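Local coordinates for protein diacylglycerol O-acyltransferase (Marinobacter hydrocarbonoclasticus, PDB 6CHJ) that probably transfers the acyl group of an acyl-CoA to diacylglycerol, making triacylglycerol, and also serves as a wax ester synthase, at residues Q46-T51 and D77-F82; A55-R60 and P113-H118; L231-T236 and R429-S434. All coordinates share one frame; numbering follows the deposited sequence.

Contact 1 (Q46-T51 and D77-F82)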
loop_
_atom_site.group_PDB
_atom_site.type_symbol
_atom_site.label_atom_id
_atom_site.label_comp_id
_atom_site.label_asym_id
_atom_site.label_seq_id
_atom_site.Cartn_x
_atom_site.Cartn_y
_atom_site.Cartn_z
ATOM N N GLN B 46 -15.401 -18.326 -6.106
ATOM C CA GLN B 46 -16.310 -18.710 -5.030
ATOM C C GLN B 46 -15.959 -18.054 -3.706
ATOM O O GLN B 46 -16.831 -17.938 -2.841
ATOM C CB GLN B 46 -16.372 -20.239 -4.874
ATOM C CG GLN B 46 -17.701 -20.725 -4.214
ATOM C CD GLN B 46 -18.921 -20.732 -5.172
ATOM O OE1 GLN B 46 -19.174 -19.758 -5.900
ATOM N NE2 GLN B 46 -19.694 -21.819 -5.140
ATOM N N LEU B 47 -14.714 -17.605 -3.524
ATOM C CA LEU B 47 -14.404 -16.853 -2.314
ATOM C C LEU B 47 -15.076 -15.489 -2.349
ATOM O O LEU B 47 -15.547 -14.995 -1.315
ATOM C CB LEU B 47 -12.885 -16.721 -2.136
ATOM C CG LEU B 47 -12.178 -17.955 -1.537
ATOM C CD1 LEU B 47 -10.657 -17.921 -1.753
ATOM C CD2 LEU B 47 -12.530 -18.152 -0.074
ATOM N N ARG B 48 -15.148 -14.873 -3.540
ATOM C CA ARG B 48 -15.852 -13.599 -3.681
ATOM C C ARG B 48 -17.306 -13.731 -3.263
ATOM O O ARG B 48 -17.883 -12.803 -2.688
ATOM C CB ARG B 48 -15.772 -13.109 -5.121
ATOM C CG ARG B 48 -14.408 -12.635 -5.531
ATOM C CD ARG B 48 -14.531 -11.805 -6.781
ATOM N NE ARG B 48 -13.543 -12.158 -7.794
ATOM C CZ ARG B 48 -12.360 -11.562 -7.899
ATOM N NH1 ARG B 48 -12.033 -10.605 -7.035
ATOM N NH2 ARG B 48 -11.512 -11.922 -8.859
ATOM N N GLN B 49 -17.907 -14.888 -3.540
ATOM C CA GLN B 49 -19.285 -15.141 -3.137
ATOM C C GLN B 49 -19.427 -15.105 -1.624
ATOM O O GLN B 49 -20.301 -14.415 -1.088
ATOM C CB GLN B 49 -19.748 -16.491 -3.690
ATOM C CG GLN B 49 -20.113 -16.442 -5.149
ATOM C CD GLN B 49 -20.973 -15.243 -5.435
ATOM O OE1 GLN B 49 -20.539 -14.285 -6.081
ATOM N NE2 GLN B 49 -22.202 -15.269 -4.927
ATOM N N LYS B 50 -18.561 -15.834 -0.919
ATOM C CA LYS B 50 -18.647 -15.966 0.529
ATOM C C LYS B 50 -18.617 -14.601 1.212
ATOM O O LYS B 50 -17.546 -14.014 1.404
ATOM C CB LYS B 50 -17.520 -16.862 1.027
ATOM C CG LYS B 50 -17.403 -18.148 0.220
ATOM C CD LYS B 50 -17.130 -19.353 1.111
ATOM C CE LYS B 50 -18.228 -19.507 2.163
ATOM N NZ LYS B 50 -18.017 -20.676 3.073
ATOM N N THR B 51 -19.797 -14.103 1.588
ATOM C CA THR B 51 -19.977 -12.738 2.062
ATOM C C THR B 51 -20.216 -12.645 3.565
ATOM O O THR B 51 -20.139 -11.545 4.121
ATOM C CB THR B 51 -21.144 -12.073 1.307
ATOM O OG1 THR B 51 -20.924 -12.191 -0.101
ATOM C CG2 THR B 51 -21.259 -10.589 1.636
ATOM N N ASP B 77 -17.222 -4.229 2.475
ATOM C CA ASP B 77 -17.081 -4.436 1.037
ATOM C C ASP B 77 -16.041 -5.540 0.826
ATOM O O ASP B 77 -14.827 -5.282 0.855
ATOM C CB ASP B 77 -16.696 -3.108 0.391
ATOM C CG ASP B 77 -16.386 -3.216 -1.096
ATOM O OD1 ASP B 77 -16.163 -4.323 -1.621
ATOM O OD2 ASP B 77 -16.335 -2.144 -1.741
ATOM N N LEU B 78 -16.523 -6.768 0.590
ATOM C CA LEU B 78 -15.606 -7.902 0.588
ATOM C C LEU B 78 -14.570 -7.777 -0.513
ATOM O O LEU B 78 -13.472 -8.328 -0.387
ATOM C CB LEU B 78 -16.351 -9.253 0.481
ATOM C CG LEU B 78 -15.376 -10.442 0.467
ATOM C CD1 LEU B 78 -14.816 -10.639 1.865
ATOM C CD2 LEU B 78 -15.984 -11.731 -0.034
ATOM N N GLU B 79 -14.873 -7.069 -1.590
ATOM C CA GLU B 79 -13.839 -6.972 -2.611
ATOM C C GLU B 79 -12.814 -5.895 -2.289
ATOM O O GLU B 79 -11.810 -5.764 -3.015
ATOM C CB GLU B 79 -14.442 -6.739 -3.995
ATOM C CG GLU B 79 -13.563 -7.260 -5.153
ATOM C CD GLU B 79 -12.823 -8.600 -4.885
ATOM O OE1 GLU B 79 -13.309 -9.457 -4.096
ATOM O OE2 GLU B 79 -11.745 -8.807 -5.503
ATOM N N HIS B 80 -13.031 -5.137 -1.212
ATOM C CA HIS B 80 -11.910 -4.388 -0.660
ATOM C C HIS B 80 -10.966 -5.291 0.133
ATOM O O HIS B 80 -9.744 -5.177 -0.002
ATOM C CB HIS B 80 -12.397 -3.244 0.233
ATOM C CG HIS B 80 -11.288 -2.543 0.938
ATOM N ND1 HIS B 80 -10.488 -1.605 0.313
ATOM C CD2 HIS B 80 -10.809 -2.678 2.197
ATOM C CE1 HIS B 80 -9.572 -1.186 1.170
ATOM N NE2 HIS B 80 -9.741 -1.824 2.316
ATOM N N HIS B 81 -11.507 -6.191 0.967
ATOM C CA HIS B 81 -10.663 -6.995 1.849
ATOM C C HIS B 81 -10.090 -8.239 1.157
ATOM O O HIS B 81 -8.983 -8.673 1.490
ATOM C CB HIS B 81 -11.452 -7.399 3.102
ATOM C CG HIS B 81 -11.946 -6.243 3.917
ATOM N ND1 HIS B 81 -13.109 -5.561 3.621
ATOM C CD2 HIS B 81 -11.450 -5.666 5.037
ATOM C CE1 HIS B 81 -13.300 -4.608 4.518
ATOM N NE2 HIS B 81 -12.310 -4.650 5.389
ATOM N N PHE B 82 -10.804 -8.822 0.200
ATOM C CA PHE B 82 -10.346 -10.016 -0.504
ATOM C C PHE B 82 -9.859 -9.657 -1.900
ATOM O O PHE B 82 -10.561 -8.970 -2.644
ATOM C CB PHE B 82 -11.456 -11.059 -0.604
ATOM C CG PHE B 82 -11.093 -12.221 -1.469
ATOM C CD1 PHE B 82 -9.969 -12.985 -1.178
ATOM C CD2 PHE B 82 -11.857 -12.545 -2.583
ATOM C CE1 PHE B 82 -9.616 -14.056 -1.972
ATOM C CE2 PHE B 82 -11.523 -13.612 -3.381
ATOM C CZ PHE B 82 -10.391 -14.372 -3.079
#
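Charge joins the two segments at Arg-48 and Glu-79. Arg-48 sets its CG anti to its own carbonyl carbon, and a bend at chi3 (-134°) turns the guanidinium over to the other segment, where NH1 meets Glu-79 OE2 in a salt bridge. The modelled separation of NH1 and OE2, 2.4 Å, is too short, so the exact placing of both atoms is less sure. The carboxylate arrives near the guanidinium plane, but the two planes are turned 68° apart, which is not the flat, two-pronged pairing. Both Glu-79 oxygens also lie close to Phe-82 O, acceptors facing an acceptor, which is probably unfavourable.

The apolar contacts centre on Phe-82. Leu-47 CB lies 3.6 Å from Phe-82 CZ, with the leucine crossing the phenylalanine at about a right angle, while Arg-48 CG touches the ring edge at Phe-82 CE2 (3.7 Å).

The arrangement packs the C-terminal end of helix 39-49 against the short helix 78-81, which leads straight into strand 82-86, an edge strand, within this chain, of a mixed sheet in this CoA-dependent acyltransferase fold.

A methyl packed among backbone carbonyl oxygens makes a third kind of contact near the helix end. Leu-78, its CG anti to the backbone N (chi1 179°), places CD2 3.1 Å from Lys-50 O and 3.4 Å from Arg-48 O. Lys-50 O also takes a weak bond from Trp-165 NE1.

Within the segments, Asp-77 is the N-cap of helix 78-81, its OD1 accepting weakly from the backbone N of Glu-79 and of His-80. His-81 ND1 donates to Asp-77 O at 3.3 Å, approaching from above the carbonyl plane. Thr-51 OG1 bonds to Gln-49 O at 2.5 Å.

Contact 2 (A55-R60 and P113-H118)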
loop_
_atom_site.group_PDB
_atom_site.type_symbol
_atom_site.label_atom_id
_atom_site.label_comp_id
_atom_site.label_asym_id
_atom_site.label_seq_id
_atom_site.Cartn_x
_atom_site.Cartn_y
_atom_site.Cartn_z
ATOM N N ALA B 55 -16.652 -11.836 13.658
ATOM C CA ALA B 55 -15.659 -11.251 14.543
ATOM C C ALA B 55 -14.398 -12.097 14.559
ATOM O O ALA B 55 -14.486 -13.331 14.504
ATOM C CB ALA B 55 -16.237 -11.106 15.951
ATOM N N PRO B 56 -13.206 -11.475 14.623
ATOM C CA PRO B 56 -13.094 -10.013 14.759
ATOM C C PRO B 56 -13.046 -9.254 13.419
ATOM O O PRO B 56 -12.829 -8.033 13.403
ATOM C CB PRO B 56 -11.780 -9.855 15.529
ATOM C CG PRO B 56 -10.942 -11.033 15.068
ATOM C CD PRO B 56 -11.881 -12.132 14.632
ATOM N N PHE B 57 -13.277 -9.967 12.312
ATOM C CA PHE B 57 -13.080 -9.392 10.989
ATOM C C PHE B 57 -14.183 -8.419 10.573
ATOM O O PHE B 57 -14.087 -7.830 9.488
ATOM C CB PHE B 57 -12.973 -10.506 9.961
ATOM C CG PHE B 57 -11.856 -11.452 10.221
ATOM C CD1 PHE B 57 -10.628 -11.279 9.600
ATOM C CD2 PHE B 57 -12.026 -12.524 11.085
ATOM C CE1 PHE B 57 -9.589 -12.155 9.844
ATOM C CE2 PHE B 57 -10.994 -13.400 11.329
ATOM C CZ PHE B 57 -9.776 -13.220 10.703
ATOM N N ASN B 58 -15.228 -8.242 11.380
ATOM C CA ASN B 58 -16.276 -7.281 11.071
ATOM C C ASN B 58 -16.233 -6.100 12.016
ATOM O O ASN B 58 -17.162 -5.287 12.030
ATOM C CB ASN B 58 -17.660 -7.940 11.098
ATOM C CG ASN B 58 -18.094 -8.366 12.493
ATOM O OD1 ASN B 58 -17.278 -8.590 13.389
ATOM N ND2 ASN B 58 -19.399 -8.469 12.681
ATOM N N GLN B 59 -15.179 -6.006 12.817
ATOM C CA GLN B 59 -14.974 -4.898 13.732
ATOM C C GLN B 59 -14.264 -3.766 13.005
ATOM O O GLN B 59 -13.400 -4.001 12.163
ATOM C CB GLN B 59 -14.141 -5.367 14.930
ATOM C CG GLN B 59 -14.775 -6.516 15.699
ATOM C CD GLN B 59 -16.097 -6.104 16.333
ATOM O OE1 GLN B 59 -16.180 -5.070 17.007
ATOM N NE2 GLN B 59 -17.142 -6.899 16.104
ATOM N N ARG B 60 -14.613 -2.534 13.335
ATOM C CA ARG B 60 -13.906 -1.425 12.729
ATOM C C ARG B 60 -13.693 -0.353 13.777
ATOM O O ARG B 60 -14.428 -0.274 14.763
ATOM C CB ARG B 60 -14.646 -0.880 11.498
ATOM C CG ARG B 60 -15.652 0.191 11.765
ATOM C CD ARG B 60 -16.156 0.768 10.450
ATOM N NE ARG B 60 -16.723 2.104 10.620
ATOM C CZ ARG B 60 -16.009 3.212 10.823
ATOM N NH1 ARG B 60 -14.676 3.163 10.884
ATOM N NH2 ARG B 60 -16.633 4.375 10.972
ATOM N N PRO B 113 -12.554 -2.477 8.729
ATOM C CA PRO B 113 -11.899 -3.562 9.471
ATOM C C PRO B 113 -10.549 -3.868 8.845
ATOM O O PRO B 113 -10.403 -3.902 7.622
ATOM C CB PRO B 113 -12.878 -4.738 9.335
ATOM C CG PRO B 113 -13.888 -4.296 8.301
ATOM C CD PRO B 113 -13.936 -2.821 8.365
ATOM N N MET B 114 -9.539 -4.024 9.686
ATOM C CA MET B 114 -8.168 -3.928 9.207
ATOM C C MET B 114 -7.596 -5.316 8.919
ATOM O O MET B 114 -6.670 -5.805 9.571
ATOM C CB MET B 114 -7.334 -3.143 10.205
ATOM C CG MET B 114 -7.933 -1.766 10.484
ATOM S SD MET B 114 -6.850 -0.672 11.415
ATOM C CE MET B 114 -7.666 -0.642 13.024
ATOM N N TRP B 115 -8.149 -5.941 7.879
ATOM C CA TRP B 115 -7.604 -7.204 7.416
ATOM C C TRP B 115 -7.672 -7.253 5.899
ATOM O O TRP B 115 -8.538 -6.635 5.286
ATOM C CB TRP B 115 -8.341 -8.392 8.026
ATOM C CG TRP B 115 -9.791 -8.461 7.676
ATOM C CD1 TRP B 115 -10.828 -7.895 8.363
ATOM C CD2 TRP B 115 -10.376 -9.154 6.567
ATOM N NE1 TRP B 115 -12.018 -8.183 7.745
ATOM C CE2 TRP B 115 -11.769 -8.956 6.639
ATOM C CE3 TRP B 115 -9.858 -9.914 5.514
ATOM C CZ2 TRP B 115 -12.651 -9.499 5.702
ATOM C CZ3 TRP B 115 -10.734 -10.457 4.587
ATOM C CH2 TRP B 115 -12.112 -10.250 4.691
ATOM N N GLU B 116 -6.723 -7.964 5.299
ATOM C CA GLU B 116 -6.765 -8.276 3.879
ATOM C C GLU B 116 -6.353 -9.726 3.697
ATOM O O GLU B 116 -5.474 -10.219 4.414
ATOM C CB GLU B 116 -5.831 -7.388 3.065
ATOM C CG GLU B 116 -6.196 -5.921 3.053
ATOM C CD GLU B 116 -5.029 -5.027 2.663
ATOM O OE1 GLU B 116 -4.081 -5.496 1.988
ATOM O OE2 GLU B 116 -5.054 -3.841 3.053
ATOM N N VAL B 117 -6.982 -10.402 2.740
ATOM C CA VAL B 117 -6.515 -11.696 2.250
ATOM C C VAL B 117 -6.196 -11.551 0.766
ATOM O O VAL B 117 -7.029 -11.072 -0.013
ATOM C CB VAL B 117 -7.552 -12.811 2.470
ATOM C CG1 VAL B 117 -6.988 -14.137 2.014
ATOM C CG2 VAL B 117 -8.002 -12.862 3.919
ATOM N N HIS B 118 -5.000 -11.979 0.380
ATOM C CA HIS B 118 -4.521 -11.883 -0.991
ATOM C C HIS B 118 -4.316 -13.299 -1.524
ATOM O O HIS B 118 -3.383 -14.000 -1.112
ATOM C CB HIS B 118 -3.225 -11.070 -1.048
ATOM C CG HIS B 118 -3.398 -9.614 -0.725
ATOM N ND1 HIS B 118 -3.085 -8.611 -1.621
ATOM C CD2 HIS B 118 -3.842 -8.992 0.398
ATOM C CE1 HIS B 118 -3.337 -7.437 -1.069
ATOM N NE2 HIS B 118 -3.797 -7.640 0.155
#
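Trp-115 carries its CG in the crowded position between the backbone N and the carbonyl carbon (chi1 62°), and Phe-57 sets CG anti to its carbonyl carbon (chi1 -59°), so the two rings cross almost squarely. Their planes stand at 86° in an edge-to-face pair, the Phe-57 edge pointing at the Trp-115 face, with Phe-57 CD1 3.5 Å from Trp-115 CG. The indole is gripped a second time through its N-H: Trp-115 NE1 donates to Phe-57 O at 2.7 Å, in the carbonyl plane on a lone pair. An alanine here, lacking both the indole N-H and the ring face, would probably loosen the 56-59 turn from strand 115-121.

Pro-113 fills in beside the indole, its CB 3.0 Å from Gln-59 O, and its CD meets Arg-60 CB. The type I turn from Pro-56 to Gln-59, entered through a cis peptide, presents Phe-57 O to the tryptophan.

Met-114 pairs through its backbone with His-135, which opens the HHxxxDG motif of this superfamily. Around this core, Met-147 of helix 141-150 touches Phe-57, Val-134 of strand 127-135 touches Trp-115, the His-81 ring of helix 78-81 stacks on the indole, and strand 67-72 pairs with strand 59-64.

Contact 3 (L231-T236 and R429-S434)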
loop_
_atom_site.group_PDB
_atom_site.type_symbol
_atom_site.label_atom_id
_atom_site.label_comp_id
_atom_site.label_asym_id
_atom_site.label_seq_id
_atom_site.Cartn_x
_atom_site.Cartn_y
_atom_site.Cartn_z
ATOM N N LEU B 231 21.558 -2.712 12.012
ATOM C CA LEU B 231 20.145 -3.042 12.208
ATOM C C LEU B 231 19.391 -1.989 13.024
ATOM O O LEU B 231 18.159 -2.017 13.063
ATOM C CB LEU B 231 19.993 -4.396 12.915
ATOM C CG LEU B 231 20.789 -5.601 12.391
ATOM C CD1 LEU B 231 20.481 -6.848 13.189
ATOM C CD2 LEU B 231 20.514 -5.868 10.929
ATOM N N ASN B 232 20.081 -1.063 13.682
ATOM C CA ASN B 232 19.399 -0.307 14.721
ATOM C C ASN B 232 19.418 1.188 14.424
ATOM O O ASN B 232 19.980 1.992 15.172
ATOM C CB ASN B 232 20.024 -0.666 16.079
ATOM C CG ASN B 232 19.987 -2.171 16.347
ATOM O OD1 ASN B 232 21.021 -2.846 16.342
ATOM N ND2 ASN B 232 18.791 -2.703 16.560
ATOM N N GLN B 233 18.761 1.567 13.340
ATOM C CA GLN B 233 18.723 2.945 12.891
ATOM C C GLN B 233 17.318 3.232 12.367
ATOM O O GLN B 233 16.484 2.333 12.256
ATOM C CB GLN B 233 19.799 3.195 11.820
ATOM C CG GLN B 233 20.066 1.964 10.951
ATOM C CD GLN B 233 21.191 2.165 9.930
ATOM O OE1 GLN B 233 21.425 3.278 9.455
ATOM N NE2 GLN B 233 21.895 1.083 9.597
ATOM N N LYS B 234 17.050 4.499 12.077
ATOM C CA LYS B 234 15.756 4.890 11.534
ATOM C C LYS B 234 15.533 4.236 10.166
ATOM O O LYS B 234 16.462 4.070 9.367
ATOM C CB LYS B 234 15.667 6.422 11.420
ATOM C CG LYS B 234 15.497 7.151 12.784
ATOM C CD LYS B 234 15.349 8.675 12.641
ATOM C CE LYS B 234 14.520 9.299 13.795
ATOM N NZ LYS B 234 13.113 9.695 13.406
ATOM N N ILE B 235 14.284 3.868 9.887
ATOM C CA ILE B 235 13.976 3.024 8.745
ATOM C C ILE B 235 13.010 3.754 7.815
ATOM O O ILE B 235 12.423 4.776 8.159
ATOM C CB ILE B 235 13.397 1.660 9.166
ATOM C CG1 ILE B 235 12.082 1.862 9.911
ATOM C CG2 ILE B 235 14.377 0.911 10.044
ATOM C CD1 ILE B 235 11.252 0.601 10.048
ATOM N N THR B 236 12.888 3.217 6.607
ATOM C CA THR B 236 11.843 3.572 5.667
ATOM C C THR B 236 10.662 2.617 5.810
ATOM O O THR B 236 10.721 1.605 6.516
ATOM C CB THR B 236 12.371 3.512 4.241
ATOM O OG1 THR B 236 12.517 2.134 3.871
ATOM C CG2 THR B 236 13.731 4.190 4.149
ATOM N N ARG B 429 13.763 -2.399 3.560
ATOM C CA ARG B 429 14.502 -2.601 2.312
ATOM C C ARG B 429 15.728 -1.691 2.195
ATOM O O ARG B 429 16.742 -2.104 1.632
ATOM C CB ARG B 429 13.581 -2.370 1.114
ATOM C CG ARG B 429 14.286 -2.558 -0.223
ATOM C CD ARG B 429 13.351 -2.434 -1.420
ATOM N NE ARG B 429 14.019 -2.892 -2.638
ATOM C CZ ARG B 429 13.948 -4.133 -3.120
ATOM N NH1 ARG B 429 13.224 -5.072 -2.508
ATOM N NH2 ARG B 429 14.609 -4.437 -4.227
ATOM N N ARG B 430 15.667 -0.446 2.703
ATOM C CA ARG B 430 16.823 0.435 2.532
ATOM C C ARG B 430 17.963 0.085 3.483
ATOM O O ARG B 430 19.124 -0.001 3.065
ATOM C CB ARG B 430 16.449 1.899 2.733
ATOM C CG ARG B 430 17.692 2.782 2.731
ATOM C CD ARG B 430 17.460 4.123 3.378
ATOM N NE ARG B 430 17.327 4.036 4.831
ATOM C CZ ARG B 430 16.760 4.983 5.582
ATOM N NH1 ARG B 430 16.260 6.076 5.000
ATOM N NH2 ARG B 430 16.677 4.843 6.910
ATOM N N THR B 431 17.671 -0.093 4.768
ATOM C CA THR B 431 18.796 -0.243 5.675
ATOM C C THR B 431 19.399 -1.638 5.613
ATOM O O THR B 431 20.537 -1.825 6.056
ATOM C CB THR B 431 18.386 0.150 7.112
ATOM O OG1 THR B 431 17.319 -0.679 7.551
ATOM C CG2 THR B 431 17.877 1.596 7.141
ATOM N N LEU B 432 18.700 -2.605 5.021
ATOM C CA LEU B 432 19.173 -3.985 4.958
ATOM C C LEU B 432 19.228 -4.455 3.508
ATOM O O LEU B 432 18.452 -5.328 3.095
ATOM C CB LEU B 432 18.293 -4.900 5.804
ATOM C CG LEU B 432 18.539 -4.652 7.292
ATOM C CD1 LEU B 432 17.630 -5.491 8.157
ATOM C CD2 LEU B 432 19.997 -4.934 7.599
ATOM N N PRO B 433 20.163 -3.916 2.719
ATOM C CA PRO B 433 20.284 -4.341 1.322
ATOM C C PRO B 433 20.594 -5.825 1.200
ATOM O O PRO B 433 21.443 -6.361 1.915
ATOM C CB PRO B 433 21.444 -3.486 0.801
ATOM C CG PRO B 433 22.235 -3.132 2.026
ATOM C CD PRO B 433 21.190 -2.916 3.067
ATOM N N SER B 434 19.877 -6.484 0.281
ATOM C CA SER B 434 20.129 -7.872 -0.119
ATOM C C SER B 434 19.732 -8.851 0.982
ATOM O O SER B 434 20.353 -9.894 1.161
ATOM C CB SER B 434 21.585 -8.074 -0.541
ATOM O OG SER B 434 21.897 -7.215 -1.624
#
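Thr-236 CG2 lies over one face of the Arg-430 guanidinium, 3.3 Å from Arg-430 NH1 and offset toward the rim of the flat group. At the guanidinium's edge, near its plane, Lys-234 O comes within 2.6 Å of Arg-430 NH2, so the arginine head meets segment 231-236 over a face and at an edge. The same carbonyl oxygen has the Thr-431 methyl beside it, Lys-234 O to Thr-431 CG2 being 3.6 Å. Further along, Leu-231 and Leu-432 cross at about a right angle, methyl to methyl, with Leu-231 CD2 3.5 Å from Leu-432 CD2.

The torsions explain these meetings. Arg-430 starts with CG anti to its backbone N (chi1 173°) and bends at chi3 (72°), which folds the guanidinium back over Thr-236. Thr-236 keeps OG1 in the crowded position between N and carbonyl carbon, leaving CG2 beside the backbone N and turned to the arginine; OG1 is itself bonded to Ser-238 OG. Leu-231 points its CB away from the other segment, yet with CD1 anti to CA (chi2 -178°) the other methyl, CD2, is the one turned to Leu-432.

Farther out, Ile-235 N donates to Asp-406 OD1, and Asn-232 ND2 donates to the carbonyls of Asn-375 and Arg-407, fixing the course of 231-236. The second subunit also reaches this contact: Arg-429 NE makes a salt bridge with Asp-77 OD2 of that subunit, and Arg-430 packs on its Arg-112.

Segment 231-236 leads toward strand 239-247, while 429-434 departs from strand 420-428, its antiparallel neighbour. The contact therefore joins two loops at one end of a strand pair in the second mixed sheet, consistent with the two-sheet architecture of CoA-dependent acyltransferases, in which sequence from both the catalytic and the C-terminal family contributes to this sheet.

Overall arrangement
From the N terminus, contact 1 opens at the end of helix 39-49 and closes, at helix 78-81, a span of 25 residues that contains the hairpin of strands 59-64 and 67-72. Contact 2 opens inside that span, at 55-60, and closes only at 113-118, so the two cross, and they touch directly where His-81 O meets Val-117 N at 2.9 Å. Together they tie helix 39-49 and the hairpin to strands 82-86 and 115-121 of the first mixed sheet. Contact 3 follows in series, closing a long span at the end of strands 239-247 and 420-428 of the second sheet, its nearest atoms about 17 Å from contact 2. Contacts 1 and 3 both touch the second subunit.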